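Local coordinates for protein endo-beta-1,4-glucanase (cellulase B) (Bacillus halodurans, PDB 4V2X) that hydrolyses beta-1,4-glucans as a tri-modular family 5 glycoside hydrolase whose carbohydrate-binding module contributes to attack on xyloglucan and beta-1,3-1,4-glucans, at residues V90-E96 with W138-L144; R107-E113 with M147-D153; I98-Y103 with W371-F377. One frame throughout, in Å; residues are numbered along the deposited sequence.

Contact 1 (V90-E96 with W138-L144); sequences VTRELIE and WALEEDL
The methylene chain of Arg-92 lies across the indole of Trp-138, and here the two helix ends pack most tightly. Arg-92 CG stands 3.6 Å from the centroid of the five-membered ring of Trp-138, only 5° off the ring normal, a CH-pi contact. CB rests over the centre of the indole as a whole, and the carbonyl of Val-90 meets the ring at its edge. Deeper in, Ile-95 sends CG2 against the backbone of Ala-139, 3.6 Å from its CA; alanine suits the spot because a larger side chain would stand in the way of the branched one. Ile-95 CG2 also reaches Leu-144 CD1 at 4.0 Å, and Ile-106 of strand 105-108 touches all three of these residues.

The outer side is polar and hydrated. With CG trans to the backbone N (chi1 -166°) and the chain extended as far as NE, Arg-92 passes over the indole and delivers its guanidinium to a group of glutamates. Arg-92 NH2 donates to the anti lone pair of Glu-141 OE1 at 2.7 Å, the two planar groups nearly coplanar. Arg-92 NH1 bridges to Glu-142 OE2 at 2.8 Å and, within its own helix, to Glu-96 OE2 at 2.9 Å; the carboxylate of Glu-142 is turned steeply against the guanidinium. A water links Arg-92 NE to Glu-141 OE1.

Three carboxylates thus share one cation. Glu-96 OE2 and Glu-142 OE2 are 4.6 Å apart, and Arg-92 works in two ways: its methylenes pack on the indole, and its charge probably offsets the repulsion of the carboxylates.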
loop_
_atom_site.group_PDB
_atom_site.type_symbol
_atom_site.label_atom_id
_atom_site.label_comp_id
_atom_site.label_asym_id
_atom_site.label_seq_id
_atom_site.Cartn_x
_atom_site.Cartn_y
_atom_site.Cartn_z
ATOM N N VAL A 90 17.820 10.924 -35.816
ATOM C CA VAL A 90 16.672 10.230 -36.372
ATOM C C VAL A 90 16.271 10.864 -37.702
ATOM O O VAL A 90 16.108 12.084 -37.798
ATOM C CB VAL A 90 15.467 10.262 -35.409
ATOM C CG1 VAL A 90 14.281 9.515 -36.007
ATOM C CG2 VAL A 90 15.856 9.668 -34.048
ATOM N N THR A 91 16.134 10.035 -38.730
ATOM C CA THR A 91 15.626 10.498 -40.025
ATOM C C THR A 91 14.158 10.124 -40.172
ATOM O O THR A 91 13.684 9.165 -39.553
ATOM C CB THR A 91 16.400 9.866 -41.191
ATOM O OG1 THR A 91 16.216 8.445 -41.167
ATOM C CG2 THR A 91 17.886 10.194 -41.091
ATOM N N ARG A 92 13.434 10.860 -41.014
ATOM C CA ARG A 92 12.066 10.477 -41.330
ATOM C C ARG A 92 12.047 9.084 -41.960
ATOM O O ARG A 92 11.126 8.301 -41.730
ATOM C CB ARG A 92 11.399 11.487 -42.273
ATOM C CG ARG A 92 9.896 11.281 -42.343
ATOM C CD ARG A 92 9.189 12.236 -43.289
ATOM N NE ARG A 92 7.777 12.355 -42.923
ATOM C CZ ARG A 92 6.856 11.408 -43.098
ATOM N NH1 ARG A 92 7.164 10.239 -43.657
ATOM N NH2 ARG A 92 5.605 11.633 -42.710
ATOM N N GLU A 93 13.072 8.788 -42.754
ATOM C CA GLU A 93 13.151 7.520 -43.457
ATOM C C GLU A 93 13.175 6.337 -42.487
ATOM O O GLU A 93 12.553 5.316 -42.751
ATOM C CB GLU A 93 14.371 7.496 -44.381
ATOM C CG GLU A 93 14.480 6.237 -45.221
ATOM C CD GLU A 93 15.393 6.398 -46.427
ATOM O OE1 GLU A 93 16.086 7.431 -46.540
ATOM O OE2 GLU A 93 15.412 5.473 -47.263
ATOM N N LEU A 94 13.873 6.472 -41.365
ATOM C CA LEU A 94 13.898 5.385 -40.363
ATOM C C LEU A 94 12.493 5.014 -39.903
ATOM O O LEU A 94 12.132 3.835 -39.824
ATOM C CB LEU A 94 14.734 5.795 -39.151
ATOM C CG LEU A 94 14.768 4.790 -37.992
ATOM C CD1 LEU A 94 15.340 3.452 -38.446
ATOM C CD2 LEU A 94 15.566 5.377 -36.845
ATOM N N ILE A 95 11.712 6.034 -39.575
ATOM C CA ILE A 95 10.345 5.848 -39.112
ATOM C C ILE A 95 9.472 5.236 -40.222
ATOM O O ILE A 95 8.701 4.313 -39.967
ATOM C CB ILE A 95 9.734 7.178 -38.607
ATOM C CG1 ILE A 95 10.622 7.836 -37.536
ATOM C CG2 ILE A 95 8.331 6.951 -38.063
ATOM C CD1 ILE A 95 10.971 6.963 -36.344
ATOM N N GLU A 96 9.605 5.748 -41.444
ATOM C CA GLU A 96 8.918 5.179 -42.609
ATOM C C GLU A 96 9.245 3.700 -42.768
ATOM O O GLU A 96 8.353 2.883 -42.983
ATOM C CB GLU A 96 9.330 5.903 -43.895
ATOM C CG GLU A 96 8.878 7.351 -43.990
ATOM C CD GLU A 96 9.541 8.107 -45.134
ATOM O OE1 GLU A 96 10.134 7.472 -46.028
ATOM O OE2 GLU A 96 9.469 9.349 -45.141
ATOM N N TRP A 138 6.424 12.501 -37.012
ATOM C CA TRP A 138 6.698 11.586 -38.123
ATOM C C TRP A 138 6.026 10.233 -37.911
ATOM O O TRP A 138 5.433 9.671 -38.829
ATOM C CB TRP A 138 8.198 11.360 -38.301
ATOM C CG TRP A 138 8.944 12.493 -38.936
ATOM C CD1 TRP A 138 8.440 13.456 -39.772
ATOM C CD2 TRP A 138 10.347 12.755 -38.827
ATOM N NE1 TRP A 138 9.443 14.304 -40.177
ATOM C CE2 TRP A 138 10.621 13.899 -39.606
ATOM C CE3 TRP A 138 11.401 12.139 -38.139
ATOM C CZ2 TRP A 138 11.904 14.437 -39.716
ATOM C CZ3 TRP A 138 12.675 12.678 -38.249
ATOM C CH2 TRP A 138 12.912 13.819 -39.032
ATOM N N ALA A 139 6.149 9.707 -36.698
ATOM C CA ALA A 139 5.514 8.443 -36.350
ATOM C C ALA A 139 3.995 8.524 -36.486
ATOM O O ALA A 139 3.365 7.627 -37.052
ATOM C CB ALA A 139 5.894 8.051 -34.931
ATOM N N LEU A 140 3.406 9.598 -35.968
ATOM C CA LEU A 140 1.955 9.778 -36.067
ATOM C C LEU A 140 1.532 9.918 -37.536
ATOM O O LEU A 140 0.499 9.382 -37.936
ATOM C CB LEU A 140 1.476 10.975 -35.242
ATOM C CG LEU A 140 1.580 10.868 -33.716
ATOM C CD1 LEU A 140 1.324 12.217 -33.060
ATOM C CD2 LEU A 140 0.621 9.820 -33.170
ATOM N N GLU A 141 2.344 10.609 -38.333
ATOM C CA GLU A 141 2.083 10.763 -39.776
ATOM C C GLU A 141 2.106 9.413 -40.494
ATOM O O GLU A 141 1.365 9.198 -41.458
ATOM C CB GLU A 141 3.093 11.719 -40.415
ATOM C CG GLU A 141 2.834 13.186 -40.084
ATOM C CD GLU A 141 4.030 14.095 -40.330
ATOM O OE1 GLU A 141 4.979 13.700 -41.041
ATOM O OE2 GLU A 141 4.014 15.229 -39.810
ATOM N N GLU A 142 2.946 8.504 -40.007
ATOM C CA GLU A 142 3.013 7.147 -40.534
ATOM C C GLU A 142 1.966 6.235 -39.903
ATOM O O GLU A 142 2.045 5.020 -40.040
ATOM C CB GLU A 142 4.419 6.573 -40.335
ATOM C CG GLU A 142 5.490 7.266 -41.161
ATOM C CD GLU A 142 5.320 7.029 -42.651
ATOM O OE1 GLU A 142 5.042 5.875 -43.036
ATOM O OE2 GLU A 142 5.459 7.991 -43.434
ATOM N N ASP A 143 0.994 6.823 -39.207
ATOM C CA ASP A 143 -0.138 6.097 -38.643
ATOM C C ASP A 143 0.224 5.186 -37.471
ATOM O O ASP A 143 -0.526 4.261 -37.142
ATOM C CB ASP A 143 -0.848 5.274 -39.729
ATOM C CG ASP A 143 -2.272 4.938 -39.358
ATOM O OD1 ASP A 143 -2.894 5.724 -38.609
ATOM O OD2 ASP A 143 -2.767 3.883 -39.810
ATOM N N LEU A 144 1.366 5.450 -36.839
ATOM C CA LEU A 144 1.798 4.671 -35.691
ATOM C C LEU A 144 1.233 5.233 -34.404
ATOM O O LEU A 144 0.998 6.430 -34.286
ATOM C CB LEU A 144 3.325 4.670 -35.593
ATOM C CG LEU A 144 4.083 4.161 -36.818
ATOM C CD1 LEU A 144 5.576 4.377 -36.638
ATOM C CD2 LEU A 144 3.776 2.694 -37.068
HETATM O O HOH W 1 6.954 15.016 -42.625
#

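Contact 2 (R107-E113 with M147-D153); sequences RIPVTWE and MINLHHD
Within segments 107-113 and 147-153 one backbone bond joins the two parallel strands: Ile-108 N donates to Met-147 O at 2.7 Å. Past the strand ends, where the chains run on as loops, His-151 N reaches Val-110 O at 2.8 Å.

Side chains supply the bonds that regular pairing no longer gives. Asn-149 CG stands between its own backbone N and carbonyl carbon (chi1 70°), which swings the amide alongside the neighbouring chain: OD1 accepts from Val-110 N at 3.0 Å, and ND2 donates to His-151 ND1 at 3.2 Å, in the imidazole plane. A leucine in its place would remove both amide atoms and would probably leave Val-110 N without its acceptor and the His-151 ring freer to turn. Trp-112 NE1 binds Asn-149 O in the carbonyl plane, at 2.9 Å. Asp-153 spreads its two syn lone pairs over consecutive amides, OD2 taking Trp-112 N at 2.9 Å and OD1 taking Glu-113 N at 2.9 Å; OD1 also accepts from Trp-157. Thr-111 OG1 accepts from His-152 N and is bonded to Asp-76 O as well.

Among the nonpolar contacts, Pro-109 CB lies over the His-151 face, 3.5 Å from the ring centroid, a CH-pi contact.

Arg-107 points into the barrel, where Glu-193, Glu-319 and Asn-196 hold its guanidinium. Strands 105-108 and 145-149 are adjacent in the eight-stranded barrel, joined by helix 126-141, which touches Ile-108, Val-110 and Trp-112 from outside; helix 165-183 meets Ile-148 and Leu-150.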
loop_
_atom_site.group_PDB
_atom_site.type_symbol
_atom_site.label_atom_id
_atom_site.label_comp_id
_atom_site.label_asym_id
_atom_site.label_seq_id
_atom_site.Cartn_x
_atom_site.Cartn_y
_atom_site.Cartn_z
ATOM N N ARG A 107 7.827 2.984 -29.464
ATOM C CA ARG A 107 8.154 3.572 -28.172
ATOM C C ARG A 107 9.379 4.451 -28.368
ATOM O O ARG A 107 10.394 4.001 -28.919
ATOM C CB ARG A 107 8.431 2.467 -27.146
ATOM C CG ARG A 107 8.700 2.959 -25.730
ATOM C CD ARG A 107 8.417 1.832 -24.754
ATOM N NE ARG A 107 8.706 2.100 -23.340
ATOM C CZ ARG A 107 9.863 1.850 -22.726
ATOM N NH1 ARG A 107 10.914 1.392 -23.403
ATOM N NH2 ARG A 107 9.980 2.079 -21.421
ATOM N N ILE A 108 9.261 5.709 -27.939
ATOM C CA ILE A 108 10.332 6.686 -28.013
ATOM C C ILE A 108 10.762 7.010 -26.583
ATOM O O ILE A 108 10.254 7.962 -25.964
ATOM C CB ILE A 108 9.889 7.962 -28.771
ATOM C CG1 ILE A 108 9.401 7.589 -30.180
ATOM C CG2 ILE A 108 11.040 8.965 -28.853
ATOM C CD1 ILE A 108 8.676 8.706 -30.907
ATOM N N PRO A 109 11.678 6.196 -26.030
ATOM C CA PRO A 109 12.135 6.489 -24.680
ATOM C C PRO A 109 12.955 7.778 -24.679
ATOM O O PRO A 109 13.702 8.027 -25.620
ATOM C CB PRO A 109 12.998 5.270 -24.326
ATOM C CG PRO A 109 13.467 4.743 -25.631
ATOM C CD PRO A 109 12.349 5.010 -26.597
ATOM N N VAL A 110 12.780 8.605 -23.657
ATOM C CA VAL A 110 13.503 9.872 -23.581
ATOM C C VAL A 110 14.079 10.046 -22.190
ATOM O O VAL A 110 13.364 9.926 -21.189
ATOM C CB VAL A 110 12.602 11.085 -23.891
ATOM C CG1 VAL A 110 13.426 12.366 -23.884
ATOM C CG2 VAL A 110 11.898 10.899 -25.229
ATOM N N THR A 111 15.370 10.336 -22.135
ATOM C CA THR A 111 16.010 10.730 -20.897
ATOM C C THR A 111 16.085 12.253 -20.905
ATOM O O THR A 111 16.669 12.842 -21.806
ATOM C CB THR A 111 17.399 10.111 -20.779
ATOM O OG1 THR A 111 17.265 8.684 -20.690
ATOM C CG2 THR A 111 18.115 10.624 -19.548
ATOM N N TRP A 112 15.477 12.882 -19.904
ATOM C CA TRP A 112 15.371 14.341 -19.860
ATOM C C TRP A 112 16.527 14.991 -19.111
ATOM O O TRP A 112 16.946 16.083 -19.465
ATOM C CB TRP A 112 14.010 14.741 -19.294
ATOM C CG TRP A 112 12.899 14.153 -20.104
ATOM C CD1 TRP A 112 12.229 12.993 -19.851
ATOM C CD2 TRP A 112 12.369 14.663 -21.329
ATOM N NE1 TRP A 112 11.301 12.753 -20.834
ATOM C CE2 TRP A 112 11.362 13.768 -21.753
ATOM C CE3 TRP A 112 12.653 15.787 -22.118
ATOM C CZ2 TRP A 112 10.632 13.966 -22.920
ATOM C CZ3 TRP A 112 11.926 15.980 -23.268
ATOM C CH2 TRP A 112 10.927 15.074 -23.664
ATOM N N GLU A 113 17.049 14.309 -18.090
ATOM C CA GLU A 113 18.292 14.728 -17.446
ATOM C C GLU A 113 19.346 15.058 -18.514
ATOM O O GLU A 113 19.483 14.329 -19.499
ATOM C CB GLU A 113 18.805 13.624 -16.517
ATOM C CG GLU A 113 19.957 14.047 -15.616
ATOM C CD GLU A 113 19.511 14.710 -14.317
ATOM O OE1 GLU A 113 18.442 15.338 -14.265
ATOM O OE2 GLU A 113 20.248 14.600 -13.321
ATOM N N MET A 147 4.579 5.982 -27.859
ATOM C CA MET A 147 4.713 6.065 -26.405
ATOM C C MET A 147 5.966 6.847 -26.076
ATOM O O MET A 147 7.042 6.516 -26.563
ATOM C CB MET A 147 4.809 4.666 -25.780
ATOM C CG MET A 147 4.812 4.642 -24.252
ATOM S SD MET A 147 5.117 3.015 -23.515
ATOM C CE MET A 147 3.936 1.988 -24.386
ATOM N N ILE A 148 5.823 7.885 -25.254
ATOM C CA ILE A 148 6.970 8.600 -24.719
ATOM C C ILE A 148 6.959 8.463 -23.201
ATOM O O ILE A 148 5.918 8.172 -22.595
ATOM C CB ILE A 148 6.989 10.099 -25.097
ATOM C CG1 ILE A 148 5.741 10.812 -24.571
ATOM C CG2 ILE A 148 7.133 10.263 -26.609
ATOM C CD1 ILE A 148 5.804 12.318 -24.725
ATOM N N ASN A 149 8.113 8.687 -22.589
ATOM C CA ASN A 149 8.255 8.497 -21.153
ATOM C C ASN A 149 9.317 9.399 -20.527
ATOM O O ASN A 149 9.840 10.289 -21.186
ATOM C CB ASN A 149 8.584 7.024 -20.877
ATOM C CG ASN A 149 9.987 6.629 -21.321
ATOM O OD1 ASN A 149 10.817 7.477 -21.656
ATOM N ND2 ASN A 149 10.262 5.321 -21.308
ATOM N N LEU A 150 9.600 9.177 -19.246
ATOM C CA LEU A 150 10.881 9.576 -18.658
ATOM C C LEU A 150 11.640 8.276 -18.547
ATOM O O LEU A 150 11.109 7.307 -17.997
ATOM C CB LEU A 150 10.731 10.201 -17.266
ATOM C CG LEU A 150 9.562 11.132 -16.975
ATOM C CD1 LEU A 150 9.652 11.618 -15.535
ATOM C CD2 LEU A 150 9.530 12.299 -17.948
ATOM N N HIS A 151 12.860 8.228 -19.076
ATOM C CA HIS A 151 13.555 6.945 -19.203
ATOM C C HIS A 151 14.652 6.765 -18.157
ATOM O O HIS A 151 14.352 6.380 -17.035
ATOM C CB HIS A 151 14.054 6.749 -20.628
ATOM C CG HIS A 151 14.319 5.322 -20.972
ATOM N ND1 HIS A 151 13.311 4.430 -21.267
ATOM C CD2 HIS A 151 15.476 4.633 -21.077
ATOM C CE1 HIS A 151 13.842 3.255 -21.557
ATOM N NE2 HIS A 151 15.153 3.348 -21.429
ATOM N N HIS A 152 15.908 7.061 -18.489
ATOM C CA HIS A 152 17.000 6.836 -17.550
ATOM C C HIS A 152 17.042 7.848 -16.407
ATOM O O HIS A 152 17.810 7.677 -15.470
ATOM C CB HIS A 152 18.340 6.732 -18.268
ATOM C CG HIS A 152 18.462 5.483 -19.080
ATOM N ND1 HIS A 152 19.008 5.451 -20.345
ATOM C CD2 HIS A 152 18.078 4.215 -18.805
ATOM C CE1 HIS A 152 18.974 4.212 -20.803
ATOM N NE2 HIS A 152 18.402 3.448 -19.895
ATOM N N ASP A 153 16.173 8.859 -16.470
ATOM C CA ASP A 153 15.820 9.637 -15.285
ATOM C C ASP A 153 15.514 8.723 -14.094
ATOM O O ASP A 153 15.772 9.088 -12.954
ATOM C CB ASP A 153 14.616 10.509 -15.592
ATOM C CG ASP A 153 14.890 11.457 -16.726
ATOM O OD1 ASP A 153 15.540 12.496 -16.475
ATOM O OD2 ASP A 153 14.498 11.131 -17.875
#

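Contact 3 (I98-Y103 with W371-F377); sequences IADEGY and WYDQELF
Trp-371 points its indole N-H at Glu-101: NE1 donates to OE1 at 2.8 Å, with the oxygen only 2° out of the ring plane. On the acid's side the donor arrives 49° out of the carboxylate plane. Glu-101 is bent at chi2 (-60°), which turns the carboxylate aside to meet the N-H end of the indole. Glu-101 OE1 also lies 3.2 Å from Phe-377 CE2. A water 2.7 Å from Glu-101 OE1 bridges it to Gln-374 NE2, so this one oxygen gathers several neighbours.

Phe-377 and Trp-371 lie face over face, with Trp-371 NE1 over the centre of the phenyl ring. Tyr-103 joins them edgewise: its CE2 meets Trp-371 CZ2 at 3.8 Å, rim against rim, while the hydroxyl OH lies at the edge of Phe-377, 3.9 Å from CE1. Flat side chains suit backbones this far apart, the nearest CA atoms, of Glu-101 and Phe-377, being 9.5 Å from each other.

Each helix end is finished by a known motif: a Schellman turn at Gly-102, one of its bonds weak, and an N-cap at Asp-373, whose side chain accepts from Leu-376 N. Helix 92-100 is thus joined to helix 374-385, which follows the last barrel strand. Phe-364 meets Trp-371 edge-to-face, and Trp-384 does the same to Tyr-103, whose ring also meets Trp-69 of the first strand.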
loop_
_atom_site.group_PDB
_atom_site.type_symbol
_atom_site.label_atom_id
_atom_site.label_comp_id
_atom_site.label_asym_id
_atom_site.label_seq_id
_atom_site.Cartn_x
_atom_site.Cartn_y
_atom_site.Cartn_z
ATOM N N ILE A 98 10.514 1.484 -40.582
ATOM C CA ILE A 98 9.989 0.669 -39.490
ATOM C C ILE A 98 8.498 0.408 -39.684
ATOM O O ILE A 98 8.021 -0.705 -39.475
ATOM C CB ILE A 98 10.299 1.315 -38.112
ATOM C CG1 ILE A 98 11.783 1.104 -37.757
ATOM C CG2 ILE A 98 9.397 0.767 -37.008
ATOM C CD1 ILE A 98 12.218 -0.352 -37.641
ATOM N N ALA A 99 7.763 1.432 -40.101
ATOM C CA ALA A 99 6.345 1.276 -40.375
ATOM C C ALA A 99 6.123 0.286 -41.518
ATOM O O ALA A 99 5.220 -0.548 -41.454
ATOM C CB ALA A 99 5.718 2.625 -40.697
ATOM N N ASP A 100 6.956 0.379 -42.550
ATOM C CA ASP A 100 6.840 -0.489 -43.727
ATOM C C ASP A 100 7.148 -1.948 -43.417
ATOM O O ASP A 100 6.620 -2.837 -44.079
ATOM C CB ASP A 100 7.746 0.000 -44.859
ATOM C CG ASP A 100 7.230 1.270 -45.521
ATOM O OD1 ASP A 100 6.038 1.609 -45.349
ATOM O OD2 ASP A 100 8.023 1.927 -46.224
ATOM N N GLU A 101 7.983 -2.191 -42.407
ATOM C CA GLU A 101 8.256 -3.556 -41.952
ATOM C C GLU A 101 7.065 -4.184 -41.218
ATOM O O GLU A 101 7.060 -5.392 -40.980
ATOM C CB GLU A 101 9.508 -3.595 -41.063
ATOM C CG GLU A 101 10.821 -3.336 -41.795
ATOM C CD GLU A 101 11.099 -4.345 -42.894
ATOM O OE1 GLU A 101 11.304 -5.531 -42.588
ATOM O OE2 GLU A 101 11.123 -3.940 -44.074
ATOM N N GLY A 102 6.072 -3.376 -40.846
ATOM C CA GLY A 102 4.818 -3.881 -40.287
ATOM C C GLY A 102 4.561 -3.504 -38.836
ATOM O O GLY A 102 3.557 -3.926 -38.256
ATOM N N TYR A 103 5.456 -2.713 -38.249
ATOM C CA TYR A 103 5.252 -2.209 -36.894
ATOM C C TYR A 103 4.123 -1.188 -36.871
ATOM O O TYR A 103 4.019 -0.346 -37.764
ATOM C CB TYR A 103 6.561 -1.650 -36.311
ATOM C CG TYR A 103 7.541 -2.767 -36.022
ATOM C CD1 TYR A 103 7.372 -3.586 -34.913
ATOM C CD2 TYR A 103 8.604 -3.039 -36.880
ATOM C CE1 TYR A 103 8.240 -4.629 -34.655
ATOM C CE2 TYR A 103 9.479 -4.089 -36.632
ATOM C CZ TYR A 103 9.295 -4.879 -35.521
ATOM O OH TYR A 103 10.151 -5.929 -35.261
ATOM N N TRP A 371 17.551 -5.268 -41.766
ATOM C CA TRP A 371 17.847 -6.047 -40.561
ATOM C C TRP A 371 19.251 -6.634 -40.627
ATOM O O TRP A 371 19.632 -7.232 -41.648
ATOM C CB TRP A 371 16.785 -7.131 -40.338
ATOM C CG TRP A 371 15.421 -6.533 -40.177
ATOM C CD1 TRP A 371 14.468 -6.400 -41.142
ATOM C CD2 TRP A 371 14.882 -5.920 -38.995
ATOM N NE1 TRP A 371 13.365 -5.758 -40.634
ATOM C CE2 TRP A 371 13.593 -5.450 -39.321
ATOM C CE3 TRP A 371 15.357 -5.734 -37.690
ATOM C CZ2 TRP A 371 12.773 -4.816 -38.396
ATOM C CZ3 TRP A 371 14.540 -5.101 -36.771
ATOM C CH2 TRP A 371 13.262 -4.650 -37.130
ATOM N N TYR A 372 20.027 -6.457 -39.551
ATOM C CA TYR A 372 21.336 -7.103 -39.459
ATOM C C TYR A 372 21.163 -8.612 -39.544
ATOM O O TYR A 372 21.971 -9.293 -40.177
ATOM C CB TYR A 372 22.071 -6.763 -38.163
ATOM C CG TYR A 372 22.637 -5.365 -38.099
ATOM C CD1 TYR A 372 23.815 -5.032 -38.769
ATOM C CD2 TYR A 372 22.009 -4.380 -37.352
ATOM C CE1 TYR A 372 24.338 -3.748 -38.699
ATOM C CE2 TYR A 372 22.524 -3.103 -37.276
ATOM C CZ TYR A 372 23.682 -2.788 -37.949
ATOM O OH TYR A 372 24.161 -1.498 -37.866
ATOM N N ASP A 373 20.104 -9.115 -38.909
ATOM C CA ASP A 373 19.813 -10.552 -38.861
ATOM C C ASP A 373 18.428 -10.796 -39.449
ATOM O O ASP A 373 17.410 -10.749 -38.749
ATOM C CB ASP A 373 19.894 -11.062 -37.420
ATOM C CG ASP A 373 19.713 -12.574 -37.317
ATOM O OD1 ASP A 373 19.327 -13.207 -38.322
ATOM O OD2 ASP A 373 19.969 -13.140 -36.228
ATOM N N GLN A 374 18.404 -11.068 -40.750
ATOM C CA GLN A 374 17.144 -11.273 -41.458
ATOM C C GLN A 374 16.413 -12.501 -40.933
ATOM O O GLN A 374 15.190 -12.529 -40.921
ATOM C CB GLN A 374 17.376 -11.431 -42.956
ATOM C CG GLN A 374 16.093 -11.376 -43.776
ATOM C CD GLN A 374 15.404 -10.030 -43.690
ATOM O OE1 GLN A 374 16.044 -8.991 -43.819
ATOM N NE2 GLN A 374 14.094 -10.038 -43.481
ATOM N N GLU A 375 17.164 -13.517 -40.515
ATOM C CA GLU A 375 16.573 -14.737 -39.975
ATOM C C GLU A 375 15.775 -14.431 -38.707
ATOM O O GLU A 375 14.656 -14.917 -38.526
ATOM C CB GLU A 375 17.669 -15.756 -39.694
ATOM C CG GLU A 375 17.196 -17.181 -39.513
ATOM C CD GLU A 375 18.348 -18.145 -39.305
ATOM O OE1 GLU A 375 19.392 -17.710 -38.785
ATOM O OE2 GLU A 375 18.195 -19.344 -39.646
ATOM N N LEU A 376 16.332 -13.595 -37.841
ATOM C CA LEU A 376 15.625 -13.209 -36.628
ATOM C C LEU A 376 14.372 -12.422 -36.970
ATOM O O LEU A 376 13.300 -12.686 -36.412
ATOM C CB LEU A 376 16.522 -12.393 -35.698
ATOM C CG LEU A 376 15.855 -11.895 -34.412
ATOM C CD1 LEU A 376 15.375 -13.063 -33.556
ATOM C CD2 LEU A 376 16.829 -11.006 -33.652
ATOM N N PHE A 377 14.491 -11.442 -37.865
ATOM C CA PHE A 377 13.318 -10.676 -38.238
ATOM C C PHE A 377 12.241 -11.555 -38.860
ATOM O O PHE A 377 11.067 -11.426 -38.516
ATOM C CB PHE A 377 13.614 -9.518 -39.179
ATOM C CG PHE A 377 12.381 -8.759 -39.541
ATOM C CD1 PHE A 377 11.743 -7.975 -38.585
ATOM C CD2 PHE A 377 11.792 -8.901 -40.789
ATOM C CE1 PHE A 377 10.568 -7.316 -38.883
ATOM C CE2 PHE A 377 10.618 -8.239 -41.094
ATOM C CZ PHE A 377 10.007 -7.443 -40.141
HETATM O O HOH W 2 12.459 -7.530 -44.074
#

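In the fold
Contacts 1 and 2 lie in the first part of the beta/alpha barrel, while contact 3 ties it to a helix after the last barrel strand. Contacts 1 and 3 share helix 92-100 and lie about 15 Å apart between centres: contact 1 holds its start against helix 126-141, contact 3 its end against helix 374-385, so its two ends have different partners. They touch where Leu-144 CD2 packs on Tyr-103 O at 3.1 Å. Contact 2 is about 18 Å from contact 1 and 23 Å from contact 3, centre to centre, and runs toward the C-terminal mouth of the strands, where family 5 enzymes carry their active site. The calcium bound by Asp-216 and Asp-217 lies away from all three.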